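Local coordinates for amidohydrolase (Thermotoga maritima, PDB 3OOQ), which probably hydrolyses cyclic amide bonds as a member of the amidohydrolase family, possibly acting as an allantoinase, though its true substrate is not established, at residues Val375-Val378 with Val383-Phe386; Val131-Ser136 with Gly356-Leu361; Thr13-Thr18 with Ser365-Asp370; Gly58-His63 with Val338-Ile343; Phe69-Gly74 with Ile104-Ala109. One frame throughout, in Å; residues are numbered along the deposited sequence.

Contact 1 of 5, residues Val375-Val378 with Val383-Phe386; sequences VERV and VEVF
Val378 O accepts two backbone N-H groups from the facing strand. The bond from Val385 N to Val378 O is short at 2.8 Å and nearly straight, 169° at the hydrogen, whereas that from Phe386 N to Val378 O is weak at 3.4 Å. Two successive residues thus face Val378, which defines a classic beta bulge. Val378 N completes the antiparallel hydrogen-bonded pair by donating to Phe386 O at 3.0 Å, and Arg377 CA adds a CA-H...O contact to the same oxygen.

Val378 and Phe386 share one face of the hairpin, where their CB atoms lie 3.9 Å apart. With its CG anti to the backbone N (chi1 178°), Phe386 lays its ring back along the partner strand: CE2 comes within 3.9 Å of Val375 CG1, and Val375 O lies in the ring plane at its edge. Val385 CG2 packs against Val378 CG1. Arg377 and Glu384 run their planar ends almost parallel, 2° apart, but Glu384 OE1 lies over the guanidinium face, 4.4 Å from Arg377 NH1, and no N-H points at it; only the charges attract. Arg377 bonds instead to Tyr379, and Glu384 forms a salt bridge with Arg387.

This bulged beta hairpin ends a curled sheet: strand 375-380 also pairs with strand 361-364, where Val362 touches Val375 and Val378, while Leu108 of helix 103-108 packs on Val378 and Val385.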
# COMPACT_ATOMS: atom_id res chain seq x y z
N VAL F 375 27.25 41.57 -18.86
CA VAL F 375 26.57 42.62 -18.13
C VAL F 375 27.54 43.29 -17.16
O VAL F 375 28.09 42.65 -16.29
CB VAL F 375 25.36 42.07 -17.36
CG1 VAL F 375 24.80 43.12 -16.39
CG2 VAL F 375 24.30 41.60 -18.33
N GLU F 376 27.73 44.60 -17.33
CA GLU F 376 28.59 45.34 -16.42
C GLU F 376 27.84 45.93 -15.24
O GLU F 376 28.38 45.99 -14.14
CB GLU F 376 29.37 46.41 -17.19
CG GLU F 376 30.25 45.78 -18.29
CD GLU F 376 31.21 46.75 -18.95
OE1 GLU F 376 31.13 47.97 -18.66
OE2 GLU F 376 32.04 46.28 -19.77
N ARG F 377 26.61 46.37 -15.47
CA ARG F 377 25.81 47.02 -14.42
C ARG F 377 24.35 46.88 -14.72
O ARG F 377 23.97 46.82 -15.89
CB ARG F 377 26.10 48.52 -14.33
CG ARG F 377 27.43 48.89 -13.72
CD ARG F 377 27.45 50.36 -13.46
NE ARG F 377 28.79 50.88 -13.20
CZ ARG F 377 29.05 52.16 -12.95
NH1 ARG F 377 28.07 53.05 -12.93
NH2 ARG F 377 30.30 52.55 -12.72
N VAL F 378 23.53 46.88 -13.67
CA VAL F 378 22.07 46.86 -13.82
C VAL F 378 21.47 47.86 -12.84
O VAL F 378 21.85 47.87 -11.66
CB VAL F 378 21.44 45.46 -13.55
CG1 VAL F 378 19.90 45.48 -13.78
CG2 VAL F 378 22.09 44.39 -14.43
N VAL F 383 18.26 52.70 -9.63
CA VAL F 383 19.13 52.29 -8.53
C VAL F 383 19.96 51.11 -9.00
O VAL F 383 19.43 50.12 -9.53
CB VAL F 383 18.31 51.92 -7.26
CG1 VAL F 383 19.22 51.39 -6.14
CG2 VAL F 383 17.50 53.12 -6.76
N GLU F 384 21.28 51.21 -8.82
CA GLU F 384 22.18 50.11 -9.17
C GLU F 384 21.90 48.91 -8.25
O GLU F 384 21.88 49.06 -7.03
CB GLU F 384 23.65 50.55 -9.06
CG GLU F 384 24.63 49.57 -9.70
CD GLU F 384 26.08 49.96 -9.50
OE1 GLU F 384 26.38 51.15 -9.28
OE2 GLU F 384 26.94 49.07 -9.57
N VAL F 385 21.63 47.75 -8.85
CA VAL F 385 21.36 46.51 -8.11
C VAL F 385 22.35 45.40 -8.48
O VAL F 385 22.35 44.32 -7.89
CB VAL F 385 19.89 45.99 -8.30
CG1 VAL F 385 18.89 46.92 -7.60
CG2 VAL F 385 19.53 45.82 -9.79
N PHE F 386 23.19 45.67 -9.48
CA PHE F 386 24.24 44.75 -9.88
C PHE F 386 25.44 45.48 -10.50
O PHE F 386 25.27 46.47 -11.22
CB PHE F 386 23.67 43.71 -10.85
CG PHE F 386 24.69 42.73 -11.37
CD1 PHE F 386 24.91 41.51 -10.71
CD2 PHE F 386 25.44 43.01 -12.51
CE1 PHE F 386 25.86 40.58 -11.19
CE2 PHE F 386 26.38 42.10 -13.00
CZ PHE F 386 26.59 40.88 -12.34

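Contact 2 of 5, residues Val131-Ser136 with Gly356-Leu361; sequences VIKFRS and GKDADL
Lys133 NZ reaches two carboxylates at once, forming salt bridges with Asp358 OD2 at 2.6 Å and with Asp360 OD2 at 2.7 Å. The two acids present different sides. Asp360 OD2 uses its syn lone pair, on the side of its other oxygen, whereas Asp358 OD2 is met on the anti side, 24° out of the carboxylate plane. The lysine crosses Asp360 at about a right angle, and its CE passes 3.2 Å from Asp360 OD2. Its chain is extended beyond CG, which carries the ammonium group the full length from strand 125-133 to the loop.

All three residues are buried, and the salt-bridge network they form spans two parts of the family domain far apart in sequence: the end of strand 125-133 and the loop leading into strand 361-364. Between the acids, Ala359 is the centre of an inverse gamma turn, closed by a weak bond from Asp360 N to Asp358 O at 2.9 Å, and both carboxylates converge on the same ammonium.

Farther out, Asp381 forms a third salt bridge with Lys133 NZ, and its backbone N donates to Asp360 OD1. Arg349 pairs with Asp358 OD2, a second cation that would be expected to stabilise the carboxylate's negative charge, while Ile380 packs against both Lys133 and Asp360.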
# COMPACT_ATOMS: atom_id res chain seq x y z
N VAL F 131 3.58 40.32 -11.25
CA VAL F 131 4.78 40.84 -11.90
C VAL F 131 5.65 41.49 -10.84
O VAL F 131 5.18 42.30 -10.04
CB VAL F 131 4.47 41.89 -12.99
CG1 VAL F 131 5.78 42.34 -13.66
CG2 VAL F 131 3.48 41.33 -14.01
N ILE F 132 6.92 41.12 -10.81
CA ILE F 132 7.83 41.68 -9.83
C ILE F 132 9.11 42.14 -10.52
O ILE F 132 9.40 41.76 -11.66
CB ILE F 132 8.15 40.67 -8.68
CG1 ILE F 132 8.82 39.39 -9.22
CG2 ILE F 132 6.89 40.29 -7.90
CD1 ILE F 132 10.30 39.33 -8.99
N LYS F 133 9.86 42.97 -9.81
CA LYS F 133 11.19 43.38 -10.25
C LYS F 133 12.18 42.90 -9.21
O LYS F 133 11.83 42.81 -8.04
CB LYS F 133 11.29 44.90 -10.31
CG LYS F 133 10.42 45.55 -11.34
CD LYS F 133 10.90 46.98 -11.52
CE LYS F 133 9.91 47.78 -12.31
NZ LYS F 133 10.49 49.09 -12.63
N PHE F 134 13.42 42.63 -9.63
CA PHE F 134 14.46 42.13 -8.73
C PHE F 134 15.12 43.29 -7.98
O PHE F 134 16.34 43.45 -8.05
CB PHE F 134 15.52 41.34 -9.51
CG PHE F 134 14.98 40.17 -10.30
CD1 PHE F 134 14.04 39.29 -9.75
CD2 PHE F 134 15.47 39.91 -11.58
CE1 PHE F 134 13.55 38.20 -10.48
CE2 PHE F 134 14.98 38.82 -12.32
CZ PHE F 134 14.02 37.96 -11.76
N ARG F 135 14.33 44.09 -7.26
CA ARG F 135 14.81 45.31 -6.64
C ARG F 135 15.19 45.23 -5.16
O ARG F 135 15.89 46.11 -4.66
CB ARG F 135 13.85 46.51 -6.88
CG ARG F 135 12.37 46.18 -6.73
CD ARG F 135 11.50 47.44 -6.55
NE ARG F 135 10.91 48.00 -7.77
CZ ARG F 135 9.59 48.14 -7.99
NH1 ARG F 135 8.69 47.76 -7.10
NH2 ARG F 135 9.17 48.68 -9.13
N SER F 136 14.75 44.19 -4.45
CA SER F 136 14.86 44.17 -2.99
C SER F 136 14.64 42.74 -2.45
O SER F 136 14.04 41.90 -3.12
CB SER F 136 13.81 45.14 -2.40
OG SER F 136 13.64 44.98 -1.02
N GLY F 356 9.66 58.70 -19.41
CA GLY F 356 8.50 58.37 -18.64
C GLY F 356 8.49 56.94 -18.14
O GLY F 356 7.76 56.63 -17.20
N LYS F 357 9.26 56.05 -18.77
CA LYS F 357 9.31 54.63 -18.33
C LYS F 357 10.21 54.50 -17.09
O LYS F 357 11.06 55.36 -16.82
CB LYS F 357 9.84 53.70 -19.43
CG LYS F 357 9.04 53.56 -20.76
CD LYS F 357 7.70 54.29 -20.79
CE LYS F 357 6.83 53.76 -21.91
NZ LYS F 357 6.19 54.88 -22.69
N ASP F 358 10.01 53.43 -16.33
CA ASP F 358 10.92 53.05 -15.24
C ASP F 358 12.37 52.90 -15.74
O ASP F 358 12.61 52.32 -16.80
CB ASP F 358 10.47 51.73 -14.59
CG ASP F 358 9.11 51.83 -13.87
OD1 ASP F 358 8.50 52.92 -13.83
OD2 ASP F 358 8.65 50.80 -13.32
N ALA F 359 13.33 53.39 -14.94
CA ALA F 359 14.74 53.35 -15.33
C ALA F 359 15.35 52.00 -14.97
O ALA F 359 16.21 51.88 -14.07
CB ALA F 359 15.50 54.49 -14.71
N ASP F 360 14.87 50.98 -15.68
CA ASP F 360 15.41 49.64 -15.55
C ASP F 360 16.32 49.48 -16.75
O ASP F 360 15.85 49.33 -17.89
CB ASP F 360 14.29 48.61 -15.56
CG ASP F 360 13.27 48.83 -14.45
OD1 ASP F 360 13.52 49.68 -13.55
OD2 ASP F 360 12.22 48.15 -14.47
N LEU F 361 17.62 49.59 -16.48
CA LEU F 361 18.63 49.73 -17.54
C LEU F 361 19.79 48.78 -17.32
O LEU F 361 20.23 48.55 -16.18
CB LEU F 361 19.13 51.19 -17.60
CG LEU F 361 18.06 52.25 -17.91
CD1 LEU F 361 18.55 53.68 -17.65
CD2 LEU F 361 17.52 52.12 -19.33

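Contact 3 of 5, residues Thr13-Thr18 with Ser365-Asp370; sequences TVFPIT and SGHPFD
His367 swings its imidazole toward Phe15 because CG stands anti to the backbone N (chi1 -164°), while Phe15, with CG anti to its own carbonyl carbon, presents a ring face in return. The result is an offset edge-to-face pair, the edge of His367 directed at the face of Phe15. The evidence is a ring-plane angle of 87° and a centroid separation of 5.5 Å. The offset shows in the atoms that meet: His367 CD2 comes to 4.0 Å from Phe15 CZ, and His367 NE2 lies 4.2 Å from Phe15 CE2.

On the far part of the imidazole, ND1 accepts a hydrogen bond from Phe369 N at 3.0 Å. The donor lies in the ring plane and the bond is 168° at the hydrogen, which fixes the rotation of the ring. The same short loop makes a type I beta turn, closed by Asp370 N donating to His367 O at 2.9 Å.

Phe15 follows strand 12-14 and also stacks with Phe56 of the adjacent strand 54-64, while Pro368 O and Asp370 O receive hydrogen bonds from Arg324 of a second subunit.

Because ND1 accepts from a backbone N-H and NE2 is hydrogen-bonded to Glu329, the histidine probably carries its proton on NE2, and the nearby carboxylate would polarise the imidazole whose edge meets Phe15.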
# COMPACT_ATOMS: atom_id res chain seq x y z
N THR F 13 26.04 53.18 -27.00
CA THR F 13 25.12 52.81 -28.08
C THR F 13 23.83 52.44 -27.35
O THR F 13 23.76 51.42 -26.63
CB THR F 13 25.64 51.64 -28.92
OG1 THR F 13 26.92 51.97 -29.48
CG2 THR F 13 24.65 51.29 -30.06
N VAL F 14 22.82 53.29 -27.51
CA VAL F 14 21.54 53.14 -26.81
C VAL F 14 20.57 52.37 -27.68
O VAL F 14 20.37 52.71 -28.86
CB VAL F 14 20.92 54.53 -26.40
CG1 VAL F 14 19.60 54.34 -25.62
CG2 VAL F 14 21.90 55.35 -25.57
N PHE F 15 19.97 51.33 -27.11
CA PHE F 15 18.95 50.53 -27.75
C PHE F 15 17.59 50.77 -27.09
O PHE F 15 17.22 50.05 -26.15
CB PHE F 15 19.33 49.03 -27.68
CG PHE F 15 20.26 48.58 -28.77
CD1 PHE F 15 21.62 48.91 -28.73
CD2 PHE F 15 19.79 47.81 -29.82
CE1 PHE F 15 22.49 48.49 -29.74
CE2 PHE F 15 20.66 47.38 -30.84
CZ PHE F 15 22.02 47.73 -30.79
N PRO F 16 16.82 51.77 -27.58
CA PRO F 16 15.49 52.01 -27.00
C PRO F 16 14.50 50.86 -27.21
O PRO F 16 13.52 50.76 -26.46
CB PRO F 16 14.99 53.25 -27.76
CG PRO F 16 16.16 53.84 -28.42
CD PRO F 16 17.12 52.71 -28.67
N ILE F 17 14.77 50.04 -28.24
CA ILE F 17 13.98 48.87 -28.65
C ILE F 17 12.79 49.25 -29.51
O ILE F 17 12.55 48.63 -30.53
CB ILE F 17 13.48 47.94 -27.47
CG1 ILE F 17 14.65 47.29 -26.73
CG2 ILE F 17 12.49 46.88 -27.99
CD1 ILE F 17 15.68 46.61 -27.61
N THR F 18 12.06 50.28 -29.09
CA THR F 18 10.88 50.72 -29.81
C THR F 18 11.24 51.72 -30.91
O THR F 18 10.36 52.23 -31.61
CB THR F 18 9.87 51.30 -28.85
OG1 THR F 18 10.51 52.30 -28.06
CG2 THR F 18 9.30 50.18 -27.92
N SER F 365 28.65 45.08 -22.15
CA SER F 365 30.00 45.30 -22.67
C SER F 365 29.98 45.30 -24.20
O SER F 365 30.87 45.86 -24.83
CB SER F 365 30.96 44.21 -22.15
OG SER F 365 30.73 42.96 -22.81
N GLY F 366 28.97 44.66 -24.77
CA GLY F 366 28.80 44.52 -26.22
C GLY F 366 27.37 44.09 -26.45
O GLY F 366 26.56 44.07 -25.51
N HIS F 367 27.04 43.71 -27.69
CA HIS F 367 25.67 43.33 -28.00
C HIS F 367 25.26 42.07 -27.19
O HIS F 367 26.04 41.12 -27.10
CB HIS F 367 25.51 43.08 -29.50
CG HIS F 367 24.08 43.06 -29.95
ND1 HIS F 367 23.19 42.06 -29.59
CD2 HIS F 367 23.37 43.93 -30.71
CE1 HIS F 367 22.01 42.32 -30.10
NE2 HIS F 367 22.09 43.44 -30.80
N PRO F 368 24.05 42.07 -26.60
CA PRO F 368 23.61 40.93 -25.76
C PRO F 368 23.52 39.59 -26.48
O PRO F 368 23.57 38.54 -25.84
CB PRO F 368 22.21 41.36 -25.28
CG PRO F 368 22.27 42.86 -25.30
CD PRO F 368 23.08 43.18 -26.54
N PHE F 369 23.38 39.62 -27.80
CA PHE F 369 23.30 38.37 -28.57
C PHE F 369 24.69 37.96 -29.04
O PHE F 369 24.83 37.01 -29.81
CB PHE F 369 22.37 38.51 -29.79
CG PHE F 369 20.92 38.78 -29.45
CD1 PHE F 369 20.44 38.63 -28.15
CD2 PHE F 369 20.01 39.16 -30.46
CE1 PHE F 369 19.09 38.89 -27.84
CE2 PHE F 369 18.67 39.43 -30.16
CZ PHE F 369 18.21 39.27 -28.84
N ASP F 370 25.70 38.70 -28.61
CA ASP F 370 27.08 38.32 -28.89
C ASP F 370 27.53 37.60 -27.65
O ASP F 370 27.50 38.16 -26.54
CB ASP F 370 27.97 39.54 -29.18
CG ASP F 370 29.40 39.16 -29.59
OD1 ASP F 370 29.94 38.12 -29.16
OD2 ASP F 370 30.01 39.93 -30.36

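Contact 4 of 5, residues Gly58-His63 with Val338-Ile343; sequences GFVDAH and VNPAKI
Pro340 sets its ring against the strand at Val60 and Ala62, whose CB atoms both point to the helix. The proline and Val60 side chains meet at a slant: Val60 CG1, turned anti to the backbone N (chi1 -178°), lies 4.0 Å from Pro340 CB. Farther along, Ala62 CB approaches the same ring carbon, Pro340 CB, also at 4.0 Å. Between them Val60 O lies 3.3 Å from Pro340 CG. No hydrogen bond links the two segments; the join rests on apolar packing and on the Val60 carbonyl lying against the proline ring.

Asp61 points away from the helix. Its OD1 accepts from His63 N at 3.0 Å through the anti lone pair, an Asx turn at the corner the chain makes at Ala62 and His63. His63 and His65 match the His-X-His motif that ends the first barrel strand of amidohydrolases and binds metal in relatives.

Strand 54-64 pairs in parallel with strands 12-14 and 112-117 and antiparallel with strand 361-364, and helix 338-343 covers it near the centre of the chain, as expected of a helix outside the strands of a TIM-barrel-like fold. Ala302 of strand 301-303 touches Pro340 and Ile343, so the helix bridges two strands.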
# COMPACT_ATOMS: atom_id res chain seq x y z
N GLY F 58 16.01 46.67 -19.22
CA GLY F 58 16.02 45.35 -18.59
C GLY F 58 15.09 44.42 -19.37
O GLY F 58 14.03 44.85 -19.84
N PHE F 59 15.47 43.15 -19.49
CA PHE F 59 14.60 42.15 -20.12
C PHE F 59 13.47 41.74 -19.21
O PHE F 59 13.58 41.83 -17.98
CB PHE F 59 15.37 40.92 -20.60
CG PHE F 59 16.44 41.23 -21.61
CD1 PHE F 59 16.13 41.94 -22.76
CD2 PHE F 59 17.75 40.78 -21.42
CE1 PHE F 59 17.11 42.23 -23.71
CE2 PHE F 59 18.74 41.07 -22.36
CZ PHE F 59 18.42 41.79 -23.51
N VAL F 60 12.37 41.32 -19.83
CA VAL F 60 11.13 41.08 -19.13
C VAL F 60 10.66 39.69 -19.52
O VAL F 60 10.36 39.44 -20.69
CB VAL F 60 10.06 42.14 -19.52
CG1 VAL F 60 8.77 41.93 -18.76
CG2 VAL F 60 10.59 43.58 -19.30
N ASP F 61 10.63 38.78 -18.56
CA ASP F 61 10.14 37.44 -18.85
C ASP F 61 8.69 37.31 -18.43
O ASP F 61 8.37 37.38 -17.24
CB ASP F 61 10.97 36.37 -18.16
CG ASP F 61 10.78 35.00 -18.78
OD1 ASP F 61 9.62 34.59 -18.98
OD2 ASP F 61 11.79 34.34 -19.10
N ALA F 62 7.82 37.13 -19.42
CA ALA F 62 6.39 37.10 -19.15
C ALA F 62 5.86 35.84 -18.42
O ALA F 62 4.70 35.79 -18.06
CB ALA F 62 5.62 37.34 -20.43
N HIS F 63 6.71 34.84 -18.17
CA HIS F 63 6.24 33.59 -17.53
C HIS F 63 7.40 32.87 -16.88
O HIS F 63 8.25 32.30 -17.56
CB HIS F 63 5.55 32.68 -18.55
CG HIS F 63 4.87 31.48 -17.94
ND1 HIS F 63 5.58 30.43 -17.38
CD2 HIS F 63 3.56 31.17 -17.80
CE1 HIS F 63 4.73 29.52 -16.94
NE2 HIS F 63 3.51 29.94 -17.17
N VAL F 338 9.47 45.01 -24.93
CA VAL F 338 8.19 45.71 -25.06
C VAL F 338 6.98 44.77 -25.24
O VAL F 338 5.92 45.02 -24.67
CB VAL F 338 8.25 46.80 -26.21
CG1 VAL F 338 8.56 46.18 -27.57
CG2 VAL F 338 6.93 47.62 -26.28
N ASN F 339 7.13 43.71 -26.02
CA ASN F 339 6.04 42.71 -26.19
C ASN F 339 5.61 42.04 -24.86
O ASN F 339 4.43 42.11 -24.51
CB ASN F 339 6.41 41.65 -27.23
CG ASN F 339 6.40 42.18 -28.65
OD1 ASN F 339 6.45 43.39 -28.88
ND2 ASN F 339 6.35 41.27 -29.63
N PRO F 340 6.55 41.41 -24.11
CA PRO F 340 6.16 40.91 -22.78
C PRO F 340 5.57 42.01 -21.91
O PRO F 340 4.52 41.80 -21.31
CB PRO F 340 7.47 40.38 -22.17
CG PRO F 340 8.58 40.85 -23.08
CD PRO F 340 7.95 41.05 -24.43
N ALA F 341 6.20 43.20 -21.88
CA ALA F 341 5.60 44.34 -21.17
C ALA F 341 4.12 44.55 -21.54
O ALA F 341 3.26 44.76 -20.68
CB ALA F 341 6.40 45.62 -21.43
N LYS F 342 3.85 44.50 -22.84
CA LYS F 342 2.52 44.79 -23.37
C LYS F 342 1.55 43.66 -22.97
O LYS F 342 0.44 43.93 -22.50
CB LYS F 342 2.62 45.01 -24.89
CG LYS F 342 1.31 45.03 -25.68
CD LYS F 342 0.79 46.44 -25.85
CE LYS F 342 -0.54 46.49 -26.61
NZ LYS F 342 -0.29 46.66 -28.07
N ILE F 343 1.98 42.41 -23.11
CA ILE F 343 1.18 41.25 -22.68
C ILE F 343 0.83 41.32 -21.19
O ILE F 343 -0.27 40.92 -20.78
CB ILE F 343 1.89 39.92 -23.05
CG1 ILE F 343 1.91 39.76 -24.58
CG2 ILE F 343 1.19 38.72 -22.38
CD1 ILE F 343 2.88 38.72 -25.13

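Contact 5 of 5, residues Phe69-Gly74 with Ile104-Ala109; sequences FEEGVG and IERALA
Glu71 and Arg106 meet in a salt bridge made by one oxygen and one nitrogen, Arg106 NH1 to Glu71 OE1 at 3.1 Å. As a hydrogen bond it is weak, bent to 139° at the hydrogen, and the carboxylate and guanidinium planes stand 69° apart, so the paired, in-plane engagement of two N-H groups with two oxygens does not form. The remaining carboxylate oxygen is farther from the same nitrogen, with Glu71 OE2 4.0 Å from Arg106 NH1. The aliphatic part of the arginine comes alongside too, Arg106 CD being 3.7 Å from Glu71 OE1.

Each side chain approaches almost fully stretched. Glu71 has CG anti to the backbone N (chi1 -175°) and an extended chain beyond it, and Arg106 is extended from CG to NE, which spans the 10.3 Å between Glu71 CA and Arg106 CA. The contact thereby ties the long loop after strand 54-64 to helix 103-108, both within the amidohydrolase family region.

Glu71 OE2 is satisfied across a subunit interface: Arg278 of a second subunit forms a salt bridge with it, the stronger polar partner of the glutamate, while Phe277 and Lys284 of that subunit pack on Glu71 and Arg106 respectively. The carboxylate thus has two cationic partners, which would tend to favour its charged form. Within the chain, Glu71 N donates to Asp101 OD1.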
# COMPACT_ATOMS: atom_id res chain seq x y z
N PHE F 69 11.01 27.98 -7.39
CA PHE F 69 11.73 26.73 -7.46
C PHE F 69 13.19 27.11 -7.20
O PHE F 69 13.95 27.34 -8.14
CB PHE F 69 11.51 26.16 -8.87
CG PHE F 69 12.00 24.75 -9.06
CD1 PHE F 69 13.14 24.29 -8.43
CD2 PHE F 69 11.32 23.90 -9.94
CE1 PHE F 69 13.60 22.98 -8.62
CE2 PHE F 69 11.77 22.59 -10.15
CZ PHE F 69 12.92 22.14 -9.49
N GLU F 70 13.55 27.23 -5.93
CA GLU F 70 14.88 27.76 -5.53
C GLU F 70 16.00 26.97 -6.19
O GLU F 70 15.91 25.74 -6.33
CB GLU F 70 15.04 27.71 -3.99
CG GLU F 70 16.35 28.36 -3.48
CD GLU F 70 16.62 28.20 -1.98
OE1 GLU F 70 15.78 27.68 -1.21
OE2 GLU F 70 17.72 28.63 -1.55
N GLU F 71 17.05 27.66 -6.62
CA GLU F 71 18.16 27.00 -7.28
C GLU F 71 19.15 26.41 -6.28
O GLU F 71 19.38 26.98 -5.21
CB GLU F 71 18.87 27.94 -8.27
CG GLU F 71 20.00 27.24 -9.09
CD GLU F 71 20.46 28.04 -10.31
OE1 GLU F 71 20.27 29.28 -10.32
OE2 GLU F 71 21.03 27.45 -11.27
N GLY F 72 19.71 25.26 -6.65
CA GLY F 72 20.77 24.62 -5.89
C GLY F 72 20.35 23.92 -4.60
O GLY F 72 21.16 23.81 -3.68
N VAL F 73 19.10 23.45 -4.53
CA VAL F 73 18.61 22.78 -3.31
C VAL F 73 17.83 21.46 -3.50
O VAL F 73 17.68 20.70 -2.54
CB VAL F 73 17.73 23.72 -2.45
CG1 VAL F 73 18.54 24.93 -1.95
CG2 VAL F 73 16.49 24.15 -3.22
N GLY F 74 17.31 21.21 -4.70
CA GLY F 74 16.56 19.98 -4.93
C GLY F 74 15.10 20.27 -5.23
O GLY F 74 14.49 21.13 -4.58
N ILE F 104 18.49 34.59 -8.86
CA ILE F 104 18.10 35.98 -9.09
C ILE F 104 19.28 36.89 -9.42
O ILE F 104 19.20 37.70 -10.36
CB ILE F 104 17.23 36.54 -7.93
CG1 ILE F 104 15.83 35.89 -8.00
CG2 ILE F 104 17.11 38.10 -8.00
CD1 ILE F 104 14.96 36.04 -6.76
N GLU F 105 20.39 36.76 -8.68
CA GLU F 105 21.60 37.51 -9.00
C GLU F 105 22.12 37.04 -10.37
O GLU F 105 22.72 37.80 -11.13
CB GLU F 105 22.66 37.34 -7.90
CG GLU F 105 23.78 38.36 -7.93
CD GLU F 105 23.41 39.69 -7.27
OE1 GLU F 105 22.23 39.92 -6.91
OE2 GLU F 105 24.34 40.53 -7.11
N ARG F 106 21.87 35.77 -10.68
CA ARG F 106 22.29 35.20 -11.95
C ARG F 106 21.43 35.74 -13.10
O ARG F 106 21.94 35.97 -14.19
CB ARG F 106 22.24 33.66 -11.90
CG ARG F 106 23.31 33.05 -11.01
CD ARG F 106 23.13 31.54 -10.88
NE ARG F 106 24.20 30.94 -10.07
CZ ARG F 106 24.03 30.15 -9.00
NH1 ARG F 106 22.83 29.80 -8.58
NH2 ARG F 106 25.10 29.69 -8.37
N ALA F 107 20.14 35.98 -12.84
CA ALA F 107 19.24 36.57 -13.86
C ALA F 107 19.61 38.03 -14.19
O ALA F 107 19.59 38.44 -15.35
CB ALA F 107 17.80 36.47 -13.42
N LEU F 108 19.94 38.80 -13.15
CA LEU F 108 20.49 40.14 -13.31
C LEU F 108 21.78 40.13 -14.13
O LEU F 108 21.95 40.94 -15.03
CB LEU F 108 20.69 40.80 -11.94
CG LEU F 108 19.42 41.14 -11.12
CD1 LEU F 108 19.76 41.47 -9.66
CD2 LEU F 108 18.62 42.29 -11.76
N ALA F 109 22.69 39.19 -13.84
CA ALA F 109 23.89 39.00 -14.64
C ALA F 109 23.61 38.61 -16.11
O ALA F 109 24.52 38.63 -16.94
CB ALA F 109 24.86 37.96 -13.95

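Overall arrangement
Contacts 1 to 4 reach one curled mixed sheet, while contact 5 joins a loop and helix beside it. Along the chain, contact 3 joins the fold's two ends and its span encloses contacts 2, 4 and 5; contacts 2 and 4 interleave, and contact 1 opens after the other four have closed. Contact 4 lies deepest, about 6 Å from the chain centre, with contact 2 about 12 Å away between centres and linked to it by a probable hydrogen bond from Gly58 N to Asp360 O. Helix 103-108 of contact 5 packs on contacts 1 and 2. Contacts 3 and 5, about 24 Å between centres, both touch the second subunit, reaching it from two separate places.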